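Local coordinates for protein Bd3459 (PDB 5CEC) that probably cleaves peptide cross-links of prey cell walls as a penicillin-binding-protein-like endopeptidase, and is bound by the ankyrin-repeat immunity protein Bd3460, at residues 41-46 with 57-62; 93-98 with 224-229; 104-109 with 134-139; 380-385 with 404-409. The protein carries 1 engineered substitution. All blocks are in the same frame, centred on the assembly; numbering follows the deposited sequence.

Interaction 1. Residues 41-46 with 57-62; sequences LNSMCH and QGDDNK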
# COMPACT_ATOMS: atom_id res chain seq x y z
N LEU A 41 3.99 17.58 13.62
CA LEU A 41 3.70 16.36 14.34
C LEU A 41 2.43 16.49 15.17
O LEU A 41 2.24 17.46 15.87
CB LEU A 41 4.87 16.03 15.25
CG LEU A 41 4.77 14.72 16.02
CD1 LEU A 41 4.75 13.48 15.12
CD2 LEU A 41 5.93 14.64 17.00
N ASN A 42 1.55 15.49 15.07
CA ASN A 42 0.46 15.33 16.03
C ASN A 42 0.99 14.57 17.24
O ASN A 42 0.96 15.07 18.35
CB ASN A 42 -0.73 14.60 15.41
CG ASN A 42 -1.56 15.49 14.52
OD1 ASN A 42 -1.61 16.70 14.72
ND2 ASN A 42 -2.22 14.88 13.50
N SER A 43 1.49 13.35 17.02
CA SER A 43 2.12 12.58 18.09
C SER A 43 3.01 11.48 17.56
O SER A 43 2.72 10.90 16.53
CB SER A 43 1.05 11.95 19.00
OG SER A 43 1.60 11.32 20.13
N MET A 44 4.08 11.19 18.32
CA MET A 44 4.90 10.00 18.11
C MET A 44 5.09 9.30 19.42
O MET A 44 5.33 9.92 20.47
CB MET A 44 6.28 10.37 17.52
CG MET A 44 7.19 9.17 17.30
SD MET A 44 8.68 9.61 16.40
CE MET A 44 9.44 8.01 16.23
N CYS A 45 5.05 7.99 19.34
CA CYS A 45 5.25 7.17 20.53
C CYS A 45 6.00 5.89 20.14
O CYS A 45 6.07 5.51 18.96
CB CYS A 45 3.88 6.91 21.30
SG CYS A 45 2.64 6.16 20.22
N HIS A 46 6.57 5.21 21.12
CA HIS A 46 7.30 3.98 20.90
C HIS A 46 7.34 3.13 22.17
O HIS A 46 7.14 3.63 23.27
CB HIS A 46 8.71 4.27 20.40
CG HIS A 46 9.62 4.87 21.41
ND1 HIS A 46 9.69 6.22 21.64
CD2 HIS A 46 10.50 4.29 22.27
CE1 HIS A 46 10.60 6.46 22.57
NE2 HIS A 46 11.10 5.30 22.98
N GLN A 57 6.29 5.13 25.63
CA GLN A 57 7.08 6.36 25.63
C GLN A 57 6.58 7.25 24.51
O GLN A 57 6.33 6.78 23.42
CB GLN A 57 8.56 6.03 25.36
CG GLN A 57 9.16 4.98 26.29
CD GLN A 57 8.97 5.35 27.73
OE1 GLN A 57 9.23 6.49 28.12
NE2 GLN A 57 8.50 4.39 28.53
N GLY A 58 6.50 8.55 24.75
CA GLY A 58 6.20 9.48 23.68
C GLY A 58 5.76 10.79 24.26
O GLY A 58 5.81 10.97 25.47
N ASP A 59 5.31 11.67 23.38
CA ASP A 59 4.91 13.02 23.77
C ASP A 59 3.56 13.11 24.52
O ASP A 59 2.86 12.12 24.66
CB ASP A 59 4.93 13.96 22.54
CG ASP A 59 4.04 13.48 21.43
OD1 ASP A 59 2.81 13.32 21.68
OD2 ASP A 59 4.56 13.27 20.28
N ASP A 60 3.21 14.32 24.98
CA ASP A 60 1.94 14.52 25.73
C ASP A 60 0.68 14.36 24.93
O ASP A 60 -0.40 14.29 25.54
CB ASP A 60 1.88 15.89 26.40
CG ASP A 60 2.79 16.01 27.56
OD1 ASP A 60 3.42 15.02 28.03
OD2 ASP A 60 2.86 17.15 28.02
N ASN A 61 0.80 14.26 23.60
CA ASN A 61 -0.36 14.04 22.78
C ASN A 61 -0.55 12.59 22.46
O ASN A 61 -1.43 12.28 21.69
CB ASN A 61 -0.30 14.92 21.55
CG ASN A 61 -0.24 16.35 21.93
OD1 ASN A 61 0.83 16.92 21.98
ND2 ASN A 61 -1.36 16.88 22.40
N LYS A 62 0.20 11.69 23.12
CA LYS A 62 0.10 10.25 22.80
C LYS A 62 -1.25 9.61 23.16
O LYS A 62 -1.56 8.52 22.70
CB LYS A 62 1.27 9.45 23.40
CG LYS A 62 1.31 9.38 24.92
CD LYS A 62 2.62 8.70 25.36
CE LYS A 62 2.88 8.83 26.83
NZ LYS A 62 3.16 10.24 27.22
O HOH W 1 3.29 16.26 19.73
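Strands 40-48 and 57-58 form a beta hairpin at the edge of the antiparallel sheet of the transpeptidase-like domain. Asp59 is the polar centre of the contact. Its CG sits in the crowded position between the backbone N and the carbonyl carbon (chi1 58°), which turns the carboxylate back over strand 43-46. OD2 accepts from Met44 N at 2.9 Å, and OD1 takes the hydroxyl of Ser43 OG at 2.8 Å. Both donors lie above the carboxylate plane. OD1 also accepts from Asn61 N through its anti lone pair, so an Asx turn shares the same oxygen. These three bonds fix the rotation of the carboxylate. Ser43 OG is anti to its own backbone N, and this aims it at Asp59. At the other end, the His46 ring lies across the Gln57 chain, and Gln57 CB packs over one ring face, 3.7 Å from the ring centroid. His46 and Gln57 form the hydrogen-bonded antiparallel pair. Cys45 and Gly58 form the non-hydrogen-bonded pair, and the strands close in tightly there, with Cys45 CA 4.0 Å from Gly58 CA. Cys45 SG forms the disulfide to Cys307 on helix 307-322. A water donates to Asn42 O at 3.0 Å.

Interaction 2. Residues 93-98 with 224-229; sequences KLHVTP and FQKNEK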
# COMPACT_ATOMS: atom_id res chain seq x y z
N LYS A 93 -17.27 -22.81 -1.93
CA LYS A 93 -17.73 -24.12 -2.34
C LYS A 93 -18.47 -24.04 -3.67
O LYS A 93 -19.24 -23.11 -3.92
CB LYS A 93 -18.61 -24.72 -1.24
CG LYS A 93 -17.83 -25.02 0.02
CD LYS A 93 -18.74 -25.54 1.13
CE LYS A 93 -17.92 -26.21 2.23
NZ LYS A 93 -18.78 -26.91 3.22
N LEU A 94 -18.17 -24.96 -4.55
CA LEU A 94 -18.86 -25.08 -5.82
C LEU A 94 -19.64 -26.39 -5.76
O LEU A 94 -19.07 -27.46 -5.55
CB LEU A 94 -17.87 -25.11 -6.96
CG LEU A 94 -17.46 -23.75 -7.55
CD1 LEU A 94 -16.66 -22.95 -6.56
CD2 LEU A 94 -16.68 -24.00 -8.82
N HIS A 95 -20.92 -26.31 -5.99
CA HIS A 95 -21.80 -27.47 -6.04
C HIS A 95 -22.02 -27.79 -7.50
O HIS A 95 -22.64 -27.00 -8.20
CB HIS A 95 -23.10 -27.14 -5.32
CG HIS A 95 -22.89 -26.79 -3.88
ND1 HIS A 95 -22.95 -27.75 -2.90
CD2 HIS A 95 -22.59 -25.63 -3.26
CE1 HIS A 95 -22.74 -27.19 -1.72
NE2 HIS A 95 -22.51 -25.90 -1.91
N VAL A 96 -21.45 -28.90 -7.96
CA VAL A 96 -21.30 -29.20 -9.39
C VAL A 96 -22.17 -30.37 -9.77
O VAL A 96 -22.00 -31.47 -9.20
CB VAL A 96 -19.83 -29.51 -9.75
CG1 VAL A 96 -19.68 -29.77 -11.23
CG2 VAL A 96 -18.91 -28.38 -9.28
N THR A 97 -23.05 -30.19 -10.76
CA THR A 97 -23.95 -31.26 -11.21
C THR A 97 -23.85 -31.44 -12.72
O THR A 97 -24.00 -30.45 -13.45
CB THR A 97 -25.42 -30.91 -10.88
OG1 THR A 97 -25.53 -30.58 -9.49
CG2 THR A 97 -26.33 -32.10 -11.18
N PRO A 98 -23.60 -32.67 -13.20
CA PRO A 98 -23.58 -32.86 -14.66
C PRO A 98 -24.97 -32.69 -15.28
O PRO A 98 -25.97 -32.96 -14.62
CB PRO A 98 -23.06 -34.29 -14.84
CG PRO A 98 -23.20 -34.94 -13.53
CD PRO A 98 -23.38 -33.93 -12.46
N PHE A 224 -31.06 -22.24 -1.40
CA PHE A 224 -30.33 -23.14 -2.29
C PHE A 224 -30.62 -24.58 -1.92
O PHE A 224 -30.52 -24.95 -0.75
CB PHE A 224 -28.83 -22.89 -2.22
CG PHE A 224 -28.02 -23.94 -2.92
CD1 PHE A 224 -28.17 -24.15 -4.28
CD2 PHE A 224 -27.16 -24.77 -2.21
CE1 PHE A 224 -27.44 -25.14 -4.93
CE2 PHE A 224 -26.43 -25.75 -2.85
CZ PHE A 224 -26.57 -25.93 -4.21
N GLN A 225 -30.94 -25.38 -2.93
CA GLN A 225 -31.23 -26.78 -2.74
C GLN A 225 -30.18 -27.59 -3.50
O GLN A 225 -30.24 -27.63 -4.74
CB GLN A 225 -32.63 -27.10 -3.28
CG GLN A 225 -33.09 -28.52 -3.01
CD GLN A 225 -32.87 -28.91 -1.56
OE1 GLN A 225 -32.00 -29.72 -1.24
NE2 GLN A 225 -33.61 -28.27 -0.68
N LYS A 226 -29.22 -28.20 -2.80
CA LYS A 226 -28.20 -28.96 -3.55
C LYS A 226 -28.83 -30.20 -4.16
O LYS A 226 -29.64 -30.89 -3.52
CB LYS A 226 -26.88 -29.27 -2.77
CG LYS A 226 -26.82 -30.46 -1.82
CD LYS A 226 -25.42 -30.54 -1.22
CE LYS A 226 -25.33 -31.52 -0.06
NZ LYS A 226 -25.56 -32.90 -0.53
N ASN A 227 -28.48 -30.44 -5.41
CA ASN A 227 -28.97 -31.59 -6.17
C ASN A 227 -28.42 -32.90 -5.57
O ASN A 227 -27.28 -32.97 -5.11
CB ASN A 227 -28.56 -31.41 -7.64
CG ASN A 227 -29.21 -32.42 -8.57
OD1 ASN A 227 -29.19 -33.63 -8.34
ND2 ASN A 227 -29.77 -31.92 -9.67
N GLU A 228 -29.25 -33.95 -5.55
CA GLU A 228 -28.77 -35.24 -5.04
C GLU A 228 -27.56 -35.75 -5.84
O GLU A 228 -26.68 -36.40 -5.29
CB GLU A 228 -29.92 -36.27 -5.02
CG GLU A 228 -29.54 -37.64 -4.43
CD GLU A 228 -29.02 -37.55 -3.00
OE1 GLU A 228 -29.75 -37.02 -2.13
OE2 GLU A 228 -27.89 -38.01 -2.74
N LYS A 229 -27.49 -35.39 -7.11
CA LYS A 229 -26.42 -35.78 -8.04
C LYS A 229 -25.23 -34.81 -8.06
O LYS A 229 -24.30 -34.97 -8.87
CB LYS A 229 -27.05 -35.78 -9.44
CG LYS A 229 -26.26 -36.45 -10.54
CD LYS A 229 -27.15 -36.83 -11.73
CE LYS A 229 -26.33 -37.10 -12.99
NZ LYS A 229 -25.05 -37.82 -12.74
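Strand 91-98 belongs to a mixed beta-sheet, and the loop between strands 212-218 and 231-236 folds against one face of it. No hydrogen bond joins the two segments. Residues 224-229 form an irregular loop. The contact is mostly between side chains. His95 is the first residue to meet the loop. Its CG is anti to the carbonyl carbon (chi1 -61°), and its ring takes the edge of Phe224 on one face. The pair is edge-to-face, with centroids 4.9 Å apart and planes at 51°, so the tilt is well short of perpendicular. Phe224 CE2 stands 3.8 Å above the His95 plane, over the ring centre. The other end of His95 is held by the sheet: NE2 hydrogen-bonds Glu109 OE1 on the neighbouring strand, which sets the turn of the ring. Lys226 crosses the same imidazole at about a right angle, and its CD is 4.1 Å from His95 ND1. Val96 points away from the loop. Thr97 points back toward it and crosses Asn227 at about a right angle. Thr97 OG1 meets Asn227 CB at 3.6 Å, while CG2 lies near the Asn227 amide. That amide is fixed by an Asx turn, in which OD1 accepts from Lys229 N through an in-plane lone pair. Pro98 ends the contact. The Lys229 chain crosses it obliquely and bends at chi4 (39°), which leaves Lys229 NZ 3.5 Å from Pro98 CG.

Interaction 3. Residues 104-109 with 134-139; sequences YDIHIE and TKIEKL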
# COMPACT_ATOMS: atom_id res chain seq x y z
N TYR A 104 -22.25 -28.68 -17.21
CA TYR A 104 -22.45 -28.76 -15.77
C TYR A 104 -23.25 -27.57 -15.30
O TYR A 104 -23.15 -26.49 -15.88
CB TYR A 104 -21.12 -28.75 -15.05
CG TYR A 104 -20.30 -29.98 -15.33
CD1 TYR A 104 -19.46 -30.05 -16.43
CD2 TYR A 104 -20.38 -31.09 -14.49
CE1 TYR A 104 -18.71 -31.18 -16.70
CE2 TYR A 104 -19.63 -32.22 -14.76
CZ TYR A 104 -18.80 -32.26 -15.86
OH TYR A 104 -18.06 -33.40 -16.13
N ASP A 105 -24.05 -27.80 -14.27
CA ASP A 105 -24.62 -26.71 -13.47
C ASP A 105 -23.73 -26.51 -12.26
O ASP A 105 -23.27 -27.49 -11.65
CB ASP A 105 -26.04 -27.03 -12.99
CG ASP A 105 -27.07 -26.99 -14.10
OD1 ASP A 105 -26.84 -26.35 -15.16
OD2 ASP A 105 -28.13 -27.60 -13.89
N ILE A 106 -23.49 -25.25 -11.90
CA ILE A 106 -22.63 -24.94 -10.77
C ILE A 106 -23.27 -23.89 -9.92
O ILE A 106 -23.63 -22.82 -10.41
CB ILE A 106 -21.23 -24.48 -11.19
CG1 ILE A 106 -20.55 -25.59 -12.00
CG2 ILE A 106 -20.39 -24.14 -9.95
CD1 ILE A 106 -19.14 -25.26 -12.43
N HIS A 107 -23.39 -24.17 -8.62
CA HIS A 107 -23.80 -23.16 -7.65
C HIS A 107 -22.62 -22.79 -6.78
O HIS A 107 -22.01 -23.67 -6.18
CB HIS A 107 -24.94 -23.64 -6.75
CG HIS A 107 -25.29 -22.67 -5.65
ND1 HIS A 107 -25.98 -21.50 -5.88
CD2 HIS A 107 -25.03 -22.70 -4.32
CE1 HIS A 107 -26.16 -20.88 -4.73
NE2 HIS A 107 -25.58 -21.57 -3.78
N ILE A 108 -22.28 -21.51 -6.71
CA ILE A 108 -21.22 -21.02 -5.82
C ILE A 108 -21.78 -20.62 -4.45
O ILE A 108 -22.58 -19.69 -4.33
CB ILE A 108 -20.46 -19.83 -6.43
CG1 ILE A 108 -19.83 -20.21 -7.79
CG2 ILE A 108 -19.38 -19.37 -5.47
CD1 ILE A 108 -19.22 -19.05 -8.54
N GLU A 109 -21.39 -21.37 -3.44
CA GLU A 109 -21.67 -21.08 -2.06
C GLU A 109 -20.49 -20.28 -1.55
O GLU A 109 -19.40 -20.82 -1.33
CB GLU A 109 -21.89 -22.39 -1.28
CG GLU A 109 -22.02 -22.20 0.23
CD GLU A 109 -22.15 -23.50 1.00
OE1 GLU A 109 -22.13 -24.58 0.38
OE2 GLU A 109 -22.24 -23.45 2.25
N THR A 134 -15.68 -27.18 -19.11
CA THR A 134 -15.49 -26.11 -20.08
C THR A 134 -16.77 -25.37 -20.42
O THR A 134 -16.71 -24.27 -20.98
CB THR A 134 -14.91 -26.64 -21.41
OG1 THR A 134 -15.78 -27.65 -21.93
CG2 THR A 134 -13.55 -27.22 -21.19
N LYS A 135 -17.91 -26.01 -20.16
CA LYS A 135 -19.22 -25.44 -20.44
C LYS A 135 -20.06 -25.56 -19.20
O LYS A 135 -20.22 -26.66 -18.68
CB LYS A 135 -19.88 -26.21 -21.59
CG LYS A 135 -19.25 -25.90 -22.94
CD LYS A 135 -19.67 -26.91 -24.02
CE LYS A 135 -18.68 -26.94 -25.19
NZ LYS A 135 -17.33 -27.49 -24.83
N ILE A 136 -20.60 -24.44 -18.77
CA ILE A 136 -21.50 -24.35 -17.64
C ILE A 136 -22.85 -23.90 -18.17
O ILE A 136 -22.96 -22.86 -18.85
CB ILE A 136 -21.00 -23.36 -16.58
CG1 ILE A 136 -19.64 -23.81 -16.03
CG2 ILE A 136 -22.01 -23.22 -15.45
CD1 ILE A 136 -18.89 -22.77 -15.22
N GLU A 137 -23.88 -24.66 -17.86
CA GLU A 137 -25.21 -24.35 -18.33
C GLU A 137 -25.80 -23.27 -17.44
O GLU A 137 -26.06 -22.18 -17.89
CB GLU A 137 -26.07 -25.62 -18.33
CG GLU A 137 -27.46 -25.39 -18.88
CD GLU A 137 -27.42 -25.00 -20.34
OE1 GLU A 137 -26.86 -25.78 -21.17
OE2 GLU A 137 -27.95 -23.91 -20.63
N LYS A 138 -25.94 -23.55 -16.15
CA LYS A 138 -26.47 -22.61 -15.20
C LYS A 138 -25.41 -22.40 -14.11
O LYS A 138 -24.96 -23.34 -13.45
CB LYS A 138 -27.78 -23.11 -14.62
CG LYS A 138 -28.46 -22.13 -13.69
CD LYS A 138 -29.90 -22.52 -13.36
CE LYS A 138 -29.97 -23.82 -12.59
NZ LYS A 138 -31.37 -24.09 -12.13
N LEU A 139 -24.95 -21.16 -14.01
CA LEU A 139 -24.08 -20.73 -12.93
C LEU A 139 -24.86 -19.88 -11.97
O LEU A 139 -25.36 -18.82 -12.34
CB LEU A 139 -22.88 -19.96 -13.48
CG LEU A 139 -21.90 -19.42 -12.44
CD1 LEU A 139 -21.26 -20.57 -11.66
CD2 LEU A 139 -20.83 -18.54 -13.09
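On the face that carries Tyr104, Ile106 and Leu139, branched side chains fit into one another. Ile106 CD1 presses against Ile136 CD1 at 3.7 Å, and the two chains cross at about a right angle. Both isoleucines hold CG1 anti to the carbonyl carbon, so the ends of the two chains meet. Leu139 has CG anti to its backbone N (chi1 179°). This swings CD1 toward the neighbouring strand 104-109, where it fills the hollow between Ile106 and Ile108. CD1 is 3.9 Å from Ile106 CB and 4.0 Å from Ile108 CD1. Leu128 of helix 118-130 also packs on Ile106. That helix links the two strands, and together they form a beta-alpha-beta crossover. The strands are parallel, with Tyr104 beside Ile136 and Ile106 beside Leu139. The register slips by one residue between these pairs, a beta bulge at the corner of strand 135-141. Tyr104 O accepts from Glu137 N at 2.8 Å, with the donor above the carbonyl plane. Ile106 N meets Lys138 O almost along the C=O axis, with an angle at H of 169°. Asp105 OD1 reaches the bulge: it lies 3.3 Å from Glu137 CB and accepts a weak hydrogen bond from Lys138 N. The Asp105 and Glu137 side chains run side by side, pointing the same way, with their carboxylate planes nearly perpendicular.

Interaction 4. Residues 380-385 with 404-409; sequences FAVLMH and NKVSQL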
# COMPACT_ATOMS: atom_id res chain seq x y z
N PHE A 380 6.64 1.41 17.06
CA PHE A 380 6.51 2.85 16.93
C PHE A 380 5.25 3.22 16.19
O PHE A 380 4.70 2.43 15.43
CB PHE A 380 7.74 3.43 16.18
CG PHE A 380 7.73 3.15 14.71
CD1 PHE A 380 7.07 4.00 13.84
CD2 PHE A 380 8.31 1.98 14.19
CE1 PHE A 380 7.02 3.71 12.49
CE2 PHE A 380 8.23 1.69 12.86
CZ PHE A 380 7.59 2.56 12.01
N ALA A 381 4.83 4.46 16.40
CA ALA A 381 3.79 5.09 15.58
C ALA A 381 4.05 6.57 15.48
O ALA A 381 4.42 7.21 16.47
CB ALA A 381 2.40 4.82 16.09
N VAL A 382 3.92 7.09 14.26
CA VAL A 382 4.10 8.52 13.99
C VAL A 382 2.87 9.05 13.29
O VAL A 382 2.50 8.54 12.23
CB VAL A 382 5.34 8.81 13.09
CG1 VAL A 382 5.62 10.30 13.03
CG2 VAL A 382 6.56 8.04 13.55
N LEU A 383 2.23 10.05 13.92
CA LEU A 383 1.00 10.63 13.41
C LEU A 383 1.31 12.08 13.08
O LEU A 383 1.52 12.88 13.98
CB LEU A 383 -0.13 10.52 14.43
CG LEU A 383 -0.38 9.12 14.98
CD1 LEU A 383 -1.48 9.17 16.04
CD2 LEU A 383 -0.73 8.13 13.91
N MET A 384 1.38 12.42 11.78
CA MET A 384 1.63 13.81 11.34
C MET A 384 0.33 14.43 10.91
O MET A 384 -0.55 13.76 10.40
CB MET A 384 2.58 13.89 10.17
CG MET A 384 3.94 13.25 10.37
SD MET A 384 4.99 14.09 11.57
CE MET A 384 5.23 15.66 10.79
N HIS A 385 0.30 15.74 11.10
CA HIS A 385 -0.70 16.60 10.52
C HIS A 385 -0.23 17.15 9.17
O HIS A 385 0.92 17.54 9.01
CB HIS A 385 -0.95 17.78 11.47
CG HIS A 385 -1.76 18.82 10.83
ND1 HIS A 385 -3.12 18.71 10.71
CD2 HIS A 385 -1.39 19.91 10.11
CE1 HIS A 385 -3.56 19.71 9.96
NE2 HIS A 385 -2.53 20.44 9.58
N ASN A 404 12.70 10.39 8.80
CA ASN A 404 13.81 10.90 9.63
C ASN A 404 13.56 10.65 11.10
O ASN A 404 14.51 10.33 11.81
CB ASN A 404 14.10 12.37 9.32
CG ASN A 404 14.66 12.59 7.89
OD1 ASN A 404 15.03 11.65 7.20
ND2 ASN A 404 14.74 13.81 7.49
N LYS A 405 12.32 10.79 11.55
CA LYS A 405 12.02 10.51 12.98
C LYS A 405 12.21 9.02 13.31
O LYS A 405 12.75 8.65 14.38
CB LYS A 405 10.58 10.94 13.32
CG LYS A 405 10.39 12.45 13.40
CD LYS A 405 8.94 12.81 13.59
CE LYS A 405 8.68 14.28 13.49
NZ LYS A 405 9.39 15.02 14.58
N VAL A 406 11.78 8.14 12.41
CA VAL A 406 11.98 6.71 12.64
C VAL A 406 13.48 6.38 12.57
O VAL A 406 13.98 5.58 13.38
CB VAL A 406 11.15 5.86 11.67
CG1 VAL A 406 11.43 4.37 11.86
CG2 VAL A 406 9.68 6.18 11.87
N SER A 407 14.20 7.01 11.65
CA SER A 407 15.64 6.77 11.54
C SER A 407 16.35 7.21 12.82
O SER A 407 17.27 6.52 13.32
CB SER A 407 16.21 7.50 10.33
OG SER A 407 15.62 7.01 9.16
N GLN A 408 15.92 8.33 13.39
CA GLN A 408 16.50 8.83 14.65
C GLN A 408 16.27 7.82 15.76
O GLN A 408 17.18 7.55 16.56
CB GLN A 408 15.88 10.19 15.01
CG GLN A 408 16.50 10.87 16.23
CD GLN A 408 17.98 11.18 16.05
OE1 GLN A 408 18.43 11.61 14.99
NE2 GLN A 408 18.75 10.95 17.09
N LEU A 409 15.05 7.26 15.83
CA LEU A 409 14.75 6.23 16.82
C LEU A 409 15.68 5.02 16.70
O LEU A 409 16.19 4.48 17.71
CB LEU A 409 13.27 5.82 16.73
CG LEU A 409 12.82 4.69 17.66
CD1 LEU A 409 12.94 5.08 19.13
CD2 LEU A 409 11.38 4.30 17.34
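Apolar contacts make up most of this buried face. Phe380 and Val406 cross at about a right angle. Val406 uses both methyls: CG1 lies over one face of the ring, offset toward the rim, while CG2 reaches Phe380 CE1 at 3.7 Å. The same CG2 also touches Val382 CG2 at 4.0 Å, so this one methyl bridges two strand residues. Leu409, one helical turn on, sets its CD2 3.9 Å from Phe380 CB. The partners are strand 376-385 of the antiparallel sheet and helix 394-411, which packs over one face of it, as in the transpeptidase and beta-lactamase fold. The two segments run close to antiparallel, at 152°, and their axes come within 9.8 Å. Contacts with the aliphatic part of a charged residue form the second group. Lys405 reaches from the helix toward the strand and bends at chi4. Its CD lies obliquely across Val382 CG1 at 4.2 Å, and its CE meets Met384 SD tip to tip. Chi1 and chi2 of Met384 (-56° and -68°) place the sulfur; the bend at chi3 turns only its methyl. No hydrogen bond crosses between the segments. Elsewhere on the helix, Gln408 NE2 hydrogen-bonds Ala207 O of the Bd3460 chain.

Overall arrangement
From the N terminus, interaction 1 closes first, as the short hairpin of strands 40-48 and 57-58. The chain then crosses to the far side of the molecule. There, interaction 3 lies wholly within the long loop that interaction 2 closes between 93-98 and 224-229. Strands 91-98 and 104-109 are sheet neighbours, and Thr97 O bonds Asp105 N across them. The chain later returns, and interaction 4 closes a local strand-to-helix loop beside interaction 1. Strands 40-48 and 376-385 are adjacent there, so the chain's early and late parts share one sheet. The centres of interactions 1 and 2 are about 57 Å apart. No contacts cross along the chain.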